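Local coordinates for protein histidinol-phosphatase (PDB 3DCP) that probably catalyses the hydrolysis of histidinol phosphate to histidinol, using a PHP-type metal-dependent phosphatase domain that carries a cluster of three metal ions, at residues V119-F124 with M179-L184; E39-S44 with I90-D95; Y96-E101 with H123-Q128. All blocks are in the same frame, centred on the assembly; numbering follows the deposited sequence.

Interaction 1: V119-F124 with M179-L184; sequences VLSLHF and MGHISL. With FE (Fe (III) ion), chain E.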
loop_
_atom_site.group_PDB
_atom_site.type_symbol
_atom_site.label_atom_id
_atom_site.label_comp_id
_atom_site.label_asym_id
_atom_site.label_seq_id
_atom_site.Cartn_x
_atom_site.Cartn_y
_atom_site.Cartn_z
ATOM N N VAL A 119 6.349 -1.182 3.969
ATOM C CA VAL A 119 5.758 -1.272 2.645
ATOM C C VAL A 119 5.944 0.088 1.990
ATOM O O VAL A 119 5.782 1.121 2.649
ATOM C CB VAL A 119 4.241 -1.583 2.718
ATOM C CG1 VAL A 119 3.652 -1.636 1.314
ATOM C CG2 VAL A 119 4.007 -2.911 3.442
ATOM N N LEU A 120 6.308 0.087 0.711
ATOM C CA LEU A 120 6.477 1.323 -0.046
ATOM C C LEU A 120 5.310 1.349 -1.029
ATOM O O LEU A 120 5.188 0.454 -1.862
ATOM C CB LEU A 120 7.792 1.301 -0.817
ATOM C CG LEU A 120 8.586 2.595 -1.026
ATOM C CD1 LEU A 120 9.384 2.479 -2.331
ATOM C CD2 LEU A 120 7.680 3.804 -1.062
ATOM N N SER A 121 4.467 2.372 -0.938
ATOM C CA SER A 121 3.285 2.453 -1.791
ATOM C C SER A 121 3.126 3.746 -2.583
ATOM O O SER A 121 3.496 4.831 -2.128
ATOM C CB SER A 121 2.015 2.250 -0.947
ATOM O OG SER A 121 2.021 1.006 -0.267
ATOM N N LEU A 122 2.534 3.625 -3.764
ATOM C CA LEU A 122 2.279 4.782 -4.609
ATOM C C LEU A 122 0.788 5.130 -4.430
ATOM O O LEU A 122 -0.078 4.315 -4.760
ATOM C CB LEU A 122 2.570 4.429 -6.066
ATOM C CG LEU A 122 3.032 5.526 -7.032
ATOM C CD1 LEU A 122 2.384 5.298 -8.394
ATOM C CD2 LEU A 122 2.689 6.901 -6.491
ATOM N N HIS A 123 0.505 6.328 -3.912
ATOM C CA HIS A 123 -0.877 6.785 -3.679
ATOM C C HIS A 123 -1.217 8.087 -4.406
ATOM O O HIS A 123 -2.394 8.410 -4.588
ATOM C CB HIS A 123 -1.143 7.007 -2.186
ATOM C CG HIS A 123 -1.075 5.762 -1.362
ATOM N ND1 HIS A 123 -0.268 5.652 -0.248
ATOM C CD2 HIS A 123 -1.715 4.574 -1.480
ATOM C CE1 HIS A 123 -0.413 4.451 0.282
ATOM N NE2 HIS A 123 -1.286 3.777 -0.448
ATOM N N PHE A 124 -0.190 8.844 -4.788
ATOM C CA PHE A 124 -0.401 10.103 -5.488
ATOM C C PHE A 124 0.371 10.198 -6.806
ATOM O O PHE A 124 1.517 9.756 -6.909
ATOM C CB PHE A 124 0.003 11.300 -4.615
ATOM C CG PHE A 124 -0.752 11.406 -3.316
ATOM C CD1 PHE A 124 -0.289 10.753 -2.177
ATOM C CD2 PHE A 124 -1.907 12.179 -3.228
ATOM C CE1 PHE A 124 -0.962 10.866 -0.969
ATOM C CE2 PHE A 124 -2.594 12.300 -2.023
ATOM C CZ PHE A 124 -2.118 11.641 -0.889
HETATM N N MSE A 179 6.728 -3.921 -2.048
HETATM C CA MSE A 179 5.956 -2.921 -2.796
HETATM C C MSE A 179 4.447 -3.083 -2.580
HETATM O O MSE A 179 3.880 -4.143 -2.853
HETATM C CB MSE A 179 6.284 -3.014 -4.295
HETATM C CG MSE A 179 7.782 -2.964 -4.619
HETATM SE SE MSE A 179 8.674 -1.299 -4.092
HETATM C CE MSE A 179 9.440 -1.895 -2.415
ATOM N N GLY A 180 3.807 -2.015 -2.107
ATOM C CA GLY A 180 2.378 -2.065 -1.825
ATOM C C GLY A 180 1.421 -2.122 -3.007
ATOM O O GLY A 180 1.634 -1.453 -4.017
ATOM N N HIS A 181 0.369 -2.933 -2.865
ATOM C CA HIS A 181 -0.703 -3.077 -3.862
ATOM C C HIS A 181 -0.365 -2.482 -5.228
ATOM O O HIS A 181 -0.875 -1.419 -5.577
ATOM C CB HIS A 181 -1.970 -2.400 -3.322
ATOM C CG HIS A 181 -1.717 -1.057 -2.699
ATOM N ND1 HIS A 181 -1.070 -0.039 -3.365
ATOM C CD2 HIS A 181 -2.017 -0.571 -1.469
ATOM C CE1 HIS A 181 -0.983 1.019 -2.576
ATOM N NE2 HIS A 181 -1.550 0.721 -1.421
ATOM N N ILE A 182 0.442 -3.183 -6.025
ATOM C CA ILE A 182 0.883 -2.640 -7.309
ATOM C C ILE A 182 -0.102 -2.511 -8.466
ATOM O O ILE A 182 0.311 -2.308 -9.604
ATOM C CB ILE A 182 2.152 -3.364 -7.831
ATOM C CG1 ILE A 182 1.863 -4.838 -8.089
ATOM C CG2 ILE A 182 3.293 -3.203 -6.825
ATOM C CD1 ILE A 182 2.991 -5.548 -8.821
ATOM N N SER A 183 -1.395 -2.611 -8.189
ATOM C CA SER A 183 -2.386 -2.423 -9.238
ATOM C C SER A 183 -3.512 -1.567 -8.667
ATOM O O SER A 183 -4.691 -1.776 -8.968
ATOM C CB SER A 183 -2.929 -3.764 -9.728
ATOM O OG SER A 183 -3.613 -4.441 -8.693
ATOM N N LEU A 184 -3.120 -0.598 -7.846
ATOM C CA LEU A 184 -4.051 0.315 -7.192
ATOM C C LEU A 184 -4.851 1.129 -8.202
ATOM O O LEU A 184 -5.908 1.670 -7.877
ATOM C CB LEU A 184 -3.296 1.256 -6.254
ATOM C CG LEU A 184 -4.192 2.090 -5.332
ATOM C CD1 LEU A 184 -4.897 1.174 -4.328
ATOM C CD2 LEU A 184 -3.344 3.118 -4.606
HETATM FE FE FE E . -1.971 1.953 0.502
HETATM O O HOH W 1 2.688 0.970 -4.904
HETATM O O HOH W 2 0.169 1.388 -5.487
HETATM O O HOH W 3 -3.935 2.128 -0.927
#

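Interaction 2: E39-S44 with I90-D95; sequences EHAPLS and IGFEVD. With ZN (zinc ion), chain D; FE (Fe (III) ion), chain E; FE (Fe (III) ion), chain F.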
loop_
_atom_site.group_PDB
_atom_site.type_symbol
_atom_site.label_atom_id
_atom_site.label_comp_id
_atom_site.label_asym_id
_atom_site.label_seq_id
_atom_site.Cartn_x
_atom_site.Cartn_y
_atom_site.Cartn_z
ATOM N N GLU A 39 1.648 1.604 9.712
ATOM C CA GLU A 39 0.813 2.780 9.618
ATOM C C GLU A 39 1.359 3.770 8.590
ATOM O O GLU A 39 2.551 3.767 8.278
ATOM C CB GLU A 39 0.709 3.446 10.986
ATOM C CG GLU A 39 -0.318 4.535 11.010
ATOM C CD GLU A 39 -1.655 4.026 10.526
ATOM O OE1 GLU A 39 -2.359 3.354 11.312
ATOM O OE2 GLU A 39 -1.983 4.276 9.349
ATOM N N HIS A 40 0.482 4.612 8.060
ATOM C CA HIS A 40 0.887 5.614 7.089
ATOM C C HIS A 40 1.892 6.609 7.654
ATOM O O HIS A 40 1.652 7.241 8.683
ATOM C CB HIS A 40 -0.330 6.385 6.594
ATOM C CG HIS A 40 -1.235 5.577 5.726
ATOM N ND1 HIS A 40 -0.918 5.250 4.425
ATOM C CD2 HIS A 40 -2.442 5.016 5.973
ATOM C CE1 HIS A 40 -1.892 4.525 3.906
ATOM N NE2 HIS A 40 -2.828 4.369 4.824
ATOM N N ALA A 41 3.015 6.759 6.960
ATOM C CA ALA A 41 4.035 7.705 7.385
ATOM C C ALA A 41 3.569 9.122 7.063
ATOM O O ALA A 41 2.884 9.344 6.068
ATOM C CB ALA A 41 5.353 7.408 6.676
ATOM N N PRO A 42 3.923 10.098 7.913
ATOM C CA PRO A 42 3.525 11.487 7.681
ATOM C C PRO A 42 3.995 11.976 6.305
ATOM O O PRO A 42 5.090 11.642 5.861
ATOM C CB PRO A 42 4.207 12.233 8.826
ATOM C CG PRO A 42 4.217 11.207 9.930
ATOM C CD PRO A 42 4.656 9.968 9.183
ATOM N N LEU A 43 3.153 12.744 5.623
ATOM C CA LEU A 43 3.514 13.260 4.309
ATOM C C LEU A 43 4.439 14.458 4.454
ATOM O O LEU A 43 4.549 15.043 5.533
ATOM C CB LEU A 43 2.268 13.694 3.540
ATOM C CG LEU A 43 1.225 12.625 3.222
ATOM C CD1 LEU A 43 0.036 13.282 2.524
ATOM C CD2 LEU A 43 1.837 11.536 2.348
ATOM N N SER A 44 5.112 14.813 3.366
ATOM C CA SER A 44 5.991 15.975 3.361
ATOM C C SER A 44 5.148 17.251 3.375
ATOM O O SER A 44 4.197 17.380 2.605
ATOM C CB SER A 44 6.869 15.956 2.112
ATOM O OG SER A 44 7.176 17.272 1.697
ATOM N N ILE A 90 6.797 -3.749 13.555
ATOM C CA ILE A 90 6.361 -2.361 13.565
ATOM C C ILE A 90 7.073 -1.574 12.468
ATOM O O ILE A 90 8.294 -1.605 12.368
ATOM C CB ILE A 90 6.651 -1.711 14.929
ATOM C CG1 ILE A 90 5.943 -2.505 16.033
ATOM C CG2 ILE A 90 6.222 -0.246 14.918
ATOM C CD1 ILE A 90 6.124 -1.936 17.428
ATOM N N GLY A 91 6.302 -0.872 11.641
ATOM C CA GLY A 91 6.893 -0.089 10.569
ATOM C C GLY A 91 5.918 0.903 9.971
ATOM O O GLY A 91 4.972 1.336 10.636
ATOM N N PHE A 92 6.139 1.262 8.713
ATOM C CA PHE A 92 5.273 2.219 8.046
ATOM C C PHE A 92 4.921 1.813 6.633
ATOM O O PHE A 92 5.678 1.105 5.964
ATOM C CB PHE A 92 5.962 3.586 7.906
ATOM C CG PHE A 92 6.312 4.240 9.208
ATOM C CD1 PHE A 92 5.326 4.836 9.986
ATOM C CD2 PHE A 92 7.636 4.275 9.646
ATOM C CE1 PHE A 92 5.645 5.463 11.188
ATOM C CE2 PHE A 92 7.973 4.900 10.848
ATOM C CZ PHE A 92 6.974 5.497 11.620
ATOM N N GLU A 93 3.758 2.270 6.185
ATOM C CA GLU A 93 3.413 2.112 4.787
ATOM C C GLU A 93 3.951 3.454 4.295
ATOM O O GLU A 93 3.352 4.499 4.540
ATOM C CB GLU A 93 1.913 2.054 4.548
ATOM C CG GLU A 93 1.596 2.217 3.071
ATOM C CD GLU A 93 0.189 1.798 2.707
ATOM O OE1 GLU A 93 -0.700 1.914 3.564
ATOM O OE2 GLU A 93 -0.025 1.377 1.563
ATOM N N VAL A 94 5.112 3.424 3.664
ATOM C CA VAL A 94 5.737 4.650 3.200
ATOM C C VAL A 94 5.272 5.080 1.825
ATOM O O VAL A 94 5.326 4.311 0.872
ATOM C CB VAL A 94 7.270 4.506 3.192
ATOM C CG1 VAL A 94 7.910 5.814 2.731
ATOM C CG2 VAL A 94 7.764 4.113 4.581
ATOM N N ASP A 95 4.810 6.323 1.737
ATOM C CA ASP A 95 4.352 6.890 0.475
ATOM C C ASP A 95 5.535 7.226 -0.418
ATOM O O ASP A 95 6.460 7.929 0.012
ATOM C CB ASP A 95 3.583 8.190 0.717
ATOM C CG ASP A 95 2.092 7.986 0.810
ATOM O OD1 ASP A 95 1.440 7.861 -0.252
ATOM O OD2 ASP A 95 1.574 7.961 1.946
HETATM ZN ZN ZN D . -5.087 3.775 4.982
HETATM FE FE FE E . -1.971 1.953 0.502
HETATM FE FE FE F . -2.396 0.433 3.678
HETATM O O HOH W 4 1.262 5.531 3.012
HETATM O O HOH W 3 -3.935 2.128 -0.927
#

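Interaction 3: Y96-E101 with H123-Q128; sequences YLIGYE and HFLEGQ. With FE (Fe (III) ion), chain E.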
loop_
_atom_site.group_PDB
_atom_site.type_symbol
_atom_site.label_atom_id
_atom_site.label_comp_id
_atom_site.label_asym_id
_atom_site.label_seq_id
_atom_site.Cartn_x
_atom_site.Cartn_y
_atom_site.Cartn_z
ATOM N N TYR A 96 5.530 6.712 -1.642
ATOM C CA TYR A 96 6.574 7.099 -2.575
ATOM C C TYR A 96 6.060 8.410 -3.173
ATOM O O TYR A 96 5.053 8.437 -3.878
ATOM C CB TYR A 96 6.786 6.062 -3.682
ATOM C CG TYR A 96 7.843 6.517 -4.664
ATOM C CD1 TYR A 96 9.171 6.693 -4.258
ATOM C CD2 TYR A 96 7.507 6.857 -5.972
ATOM C CE1 TYR A 96 10.128 7.206 -5.128
ATOM C CE2 TYR A 96 8.459 7.370 -6.849
ATOM C CZ TYR A 96 9.761 7.543 -6.418
ATOM O OH TYR A 96 10.686 8.072 -7.277
ATOM N N LEU A 97 6.718 9.509 -2.837
ATOM C CA LEU A 97 6.301 10.806 -3.338
ATOM C C LEU A 97 7.210 11.233 -4.479
ATOM O O LEU A 97 8.368 11.592 -4.271
ATOM C CB LEU A 97 6.327 11.827 -2.197
ATOM C CG LEU A 97 5.443 11.489 -0.988
ATOM C CD1 LEU A 97 5.715 12.471 0.150
ATOM C CD2 LEU A 97 3.970 11.526 -1.383
ATOM N N ILE A 98 6.672 11.165 -5.690
ATOM C CA ILE A 98 7.414 11.525 -6.891
ATOM C C ILE A 98 7.969 12.947 -6.813
ATOM O O ILE A 98 7.218 13.913 -6.680
ATOM C CB ILE A 98 6.515 11.392 -8.141
ATOM C CG1 ILE A 98 6.137 9.923 -8.349
ATOM C CG2 ILE A 98 7.238 11.930 -9.375
ATOM C CD1 ILE A 98 5.011 9.712 -9.341
ATOM N N GLY A 99 9.293 13.060 -6.878
ATOM C CA GLY A 99 9.936 14.359 -6.823
ATOM C C GLY A 99 10.345 14.762 -5.422
ATOM O O GLY A 99 10.935 15.823 -5.226
ATOM N N TYR A 100 10.041 13.919 -4.440
ATOM C CA TYR A 100 10.381 14.223 -3.057
ATOM C C TYR A 100 11.196 13.121 -2.390
ATOM O O TYR A 100 11.062 12.896 -1.186
ATOM C CB TYR A 100 9.103 14.476 -2.253
ATOM C CG TYR A 100 8.388 15.742 -2.649
ATOM C CD1 TYR A 100 8.577 16.927 -1.935
ATOM C CD2 TYR A 100 7.558 15.772 -3.767
ATOM C CE1 TYR A 100 7.961 18.107 -2.327
ATOM C CE2 TYR A 100 6.939 16.946 -4.169
ATOM C CZ TYR A 100 7.147 18.110 -3.445
ATOM O OH TYR A 100 6.553 19.280 -3.852
ATOM N N GLU A 101 12.045 12.445 -3.161
ATOM C CA GLU A 101 12.858 11.362 -2.610
ATOM C C GLU A 101 13.746 11.814 -1.452
ATOM O O GLU A 101 13.968 11.050 -0.517
ATOM C CB GLU A 101 13.723 10.721 -3.699
ATOM C CG GLU A 101 12.941 10.220 -4.905
ATOM C CD GLU A 101 13.773 9.340 -5.817
ATOM O OE1 GLU A 101 15.008 9.536 -5.883
ATOM O OE2 GLU A 101 13.189 8.457 -6.481
ATOM N N HIS A 123 0.505 6.328 -3.912
ATOM C CA HIS A 123 -0.877 6.785 -3.679
ATOM C C HIS A 123 -1.217 8.087 -4.406
ATOM O O HIS A 123 -2.394 8.410 -4.588
ATOM C CB HIS A 123 -1.143 7.007 -2.186
ATOM C CG HIS A 123 -1.075 5.762 -1.362
ATOM N ND1 HIS A 123 -0.268 5.652 -0.248
ATOM C CD2 HIS A 123 -1.715 4.574 -1.480
ATOM C CE1 HIS A 123 -0.413 4.451 0.282
ATOM N NE2 HIS A 123 -1.286 3.777 -0.448
ATOM N N PHE A 124 -0.190 8.844 -4.788
ATOM C CA PHE A 124 -0.401 10.103 -5.488
ATOM C C PHE A 124 0.371 10.198 -6.806
ATOM O O PHE A 124 1.517 9.756 -6.909
ATOM C CB PHE A 124 0.003 11.300 -4.615
ATOM C CG PHE A 124 -0.752 11.406 -3.316
ATOM C CD1 PHE A 124 -0.289 10.753 -2.177
ATOM C CD2 PHE A 124 -1.907 12.179 -3.228
ATOM C CE1 PHE A 124 -0.962 10.866 -0.969
ATOM C CE2 PHE A 124 -2.594 12.300 -2.023
ATOM C CZ PHE A 124 -2.118 11.641 -0.889
ATOM N N LEU A 125 -0.276 10.785 -7.806
ATOM C CA LEU A 125 0.329 11.004 -9.114
ATOM C C LEU A 125 0.152 12.475 -9.474
ATOM O O LEU A 125 -0.720 13.142 -8.925
ATOM C CB LEU A 125 -0.374 10.165 -10.180
ATOM C CG LEU A 125 0.099 8.740 -10.451
ATOM C CD1 LEU A 125 -0.757 8.156 -11.566
ATOM C CD2 LEU A 125 1.580 8.745 -10.854
ATOM N N GLU A 126 0.971 12.987 -10.384
ATOM C CA GLU A 126 0.780 14.367 -10.825
ATOM C C GLU A 126 -0.524 14.357 -11.610
ATOM O O GLU A 126 -0.762 13.456 -12.413
ATOM C CB GLU A 126 1.921 14.830 -11.735
ATOM C CG GLU A 126 3.263 14.946 -11.023
ATOM C CD GLU A 126 4.389 15.310 -11.967
ATOM O OE1 GLU A 126 5.416 14.592 -11.971
ATOM O OE2 GLU A 126 4.248 16.309 -12.703
ATOM N N GLY A 127 -1.373 15.346 -11.360
ATOM C CA GLY A 127 -2.644 15.423 -12.049
ATOM C C GLY A 127 -3.116 16.848 -12.251
ATOM O O GLY A 127 -2.325 17.798 -12.192
ATOM N N GLN A 128 -4.417 16.990 -12.483
ATOM C CA GLN A 128 -5.024 18.288 -12.724
ATOM C C GLN A 128 -4.924 19.206 -11.516
ATOM O O GLN A 128 -5.514 18.938 -10.469
ATOM C CB GLN A 128 -6.494 18.113 -13.113
ATOM C CG GLN A 128 -7.158 19.375 -13.655
ATOM C CD GLN A 128 -6.545 19.838 -14.966
ATOM O OE1 GLN A 128 -6.191 19.020 -15.816
ATOM N NE2 GLN A 128 -6.432 21.154 -15.143
HETATM FE FE FE E . -1.971 1.953 0.502
HETATM O O HOH W 5 2.215 8.230 -2.779
HETATM O O HOH W 6 4.047 10.129 -5.721
HETATM O O HOH W 3 -3.935 2.128 -0.927
#

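Interaction 1: V119-F124 with M179-L184
H123 and H181 converge on one iron ion of the PHP-domain metal cluster, in a fold related to the TIM barrel, and this shared metal sets how the two segments face each other. H123 NE2 lies 2.2 Å and H181 NE2 2.3 Å from the iron; E93 and a water complete the ligands observed. The two side chains cross at about a right angle and the imidazoles meet rim to rim, their planes at 55°, so neither lies over the other. Their NE2 atoms come within 3.2 Å because both bind the metal, not through a hydrogen bond. In H181, CG sits between the backbone N and the carbonyl carbon (chi1 44°), which swings the ring back toward strand 117-127. CE1 of H181 touches S121 CB, while S121 OG is given to E93. On the far side of H123, ND1 is held by D95, a second-shell contact that fixes the rotation of the ring.

L184 touches both histidines, one methyl to each: CD1 stands over the centre of the H181 ring, and CD2 meets H123 at its edge, 3.8 Å from CD2 of that ring. Earlier in both segments, a single beta bridge joins L120 to the selenomethionine M179, whose bent side chain returns its methyl CE to L120 CB. G180 N donates to L120 O in a nearly straight bond (173°), approaching from above the carbonyl plane. Past this bridge the backbones part and bridging waters take over: one accepts from L122 N and donates to G180 O, and another donates to both L122 O and H181 O. Having no side chain, G180 can pass very close to strand 117-127; its CA is only 3.4 Å from V119 CG1, a methyl lying anti to its own backbone N.

Interaction 2: E39-S44 with I90-D95
Two adjacent parallel strands supply H40 and E93 to the trinuclear metal site of the PHP domain. These side chains lie side by side and point the same way, with ring and carboxylate planes 16° apart, yet they serve different metals. H40 NE2 reaches the zinc ion at 2.3 Å, where H14 and H260 join it. E93, with CG anti to the backbone N (chi1 167°) and the chain extended beyond it, bridges the two iron ions through separate oxygens: OE2 binds the iron shared with H123 and H181, and OE1 the iron shared with H6, H8 and D258.

A water secures the other side of the imidazole. It lies in the ring plane, accepts from H40 ND1 at 2.6 Å, and donates to E93 O and, at 2.7 Å, to D95 OD2, so D95, whose other oxygen faces H123, positions H40 indirectly. L43 lays CD2 against D95 OD2, 3.6 Å away.

The strand pairing rests on E93 N donating to E39 O at 2.8 Å, with a weak A41 N to E93 O bond beyond it. E39 O also meets the edge of the F92 ring, and F92 CB packs on A41 CB at 4.1 Å. E39 turns its carboxylate back to its own chain, OE2 receiving H40 N while OE1 takes T9 N.

Around this pair, helix 101-111 brings F107 against A41 and T104 and L108 against V94, helix 68-81 places L68 on F92, and strand 117-127 continues the sheet beyond strand 87-95.

Interaction 3: Y96-E101 with H123-Q128
L97 and I98 pack against F124 and L125 where two neighbouring parallel strands of the barrel-like PHP fold separate at their C-terminal ends. Y96-E101 leads from strand 87-95 into helix 101-111, the helix of the beta-alpha-beta unit that returns to strand 117-127.

At the start of H123-Q128, H123 N no longer reaches the other backbone directly: it donates to a water at 2.8 Å, which passes the link on to Y96 O. F124 follows, with CD1 of its ring 4.4 Å from L97 CD2, a loose apolar contact; F47 meets the same ring edge-to-face. F124 O receives a hydrogen bond from a second water, which also donates to Y96 O at 2.7 Å and accepts from I98 N at 2.8 Å. Three backbone groups are thus satisfied by one molecule wedged into the opening between the strands.

L125 has its CB turned from the loop, but its CD2 methyl doubles back to I98 CD1, 3.9 Å away, the two side chains crossing obliquely. I98 is the hub of the contact: CG2, the branch anti to the backbone N, is the one that meets E126. The extended E126 crosses I98 at about a right angle, its OE1 4.1 Å from that methyl. E126 is exposed and touches a crystal neighbour.

The loop is braced from within by a type II turn from L97 to Y100, with G99 at its third position, and by Y96 OH, which donates to E101 OE2 at 2.7 Å on the anti side of the carboxylate, 15° out of its plane.

Strand 117-127 serves both interactions 1 and 3, which share H123 and F124, while interaction 2 pairs the adjacent strand 87-95 with strand 34-40. Interactions 1 and 2 are wholly buried and meet at one iron ion; V119 O to V94 N (2.6 Å) ties their backbones directly. Their chemistry is mainly polar, with metal ligands backed by second-shell bonds. Interaction 3 lies farther from the centre of the chain and runs out to the surface at E126; apolar packing and bridging waters replace metal bonds across it. Interactions 2 and 3 also touch where D95, at the end of strand 87-95, bonds to the metal ligand H123.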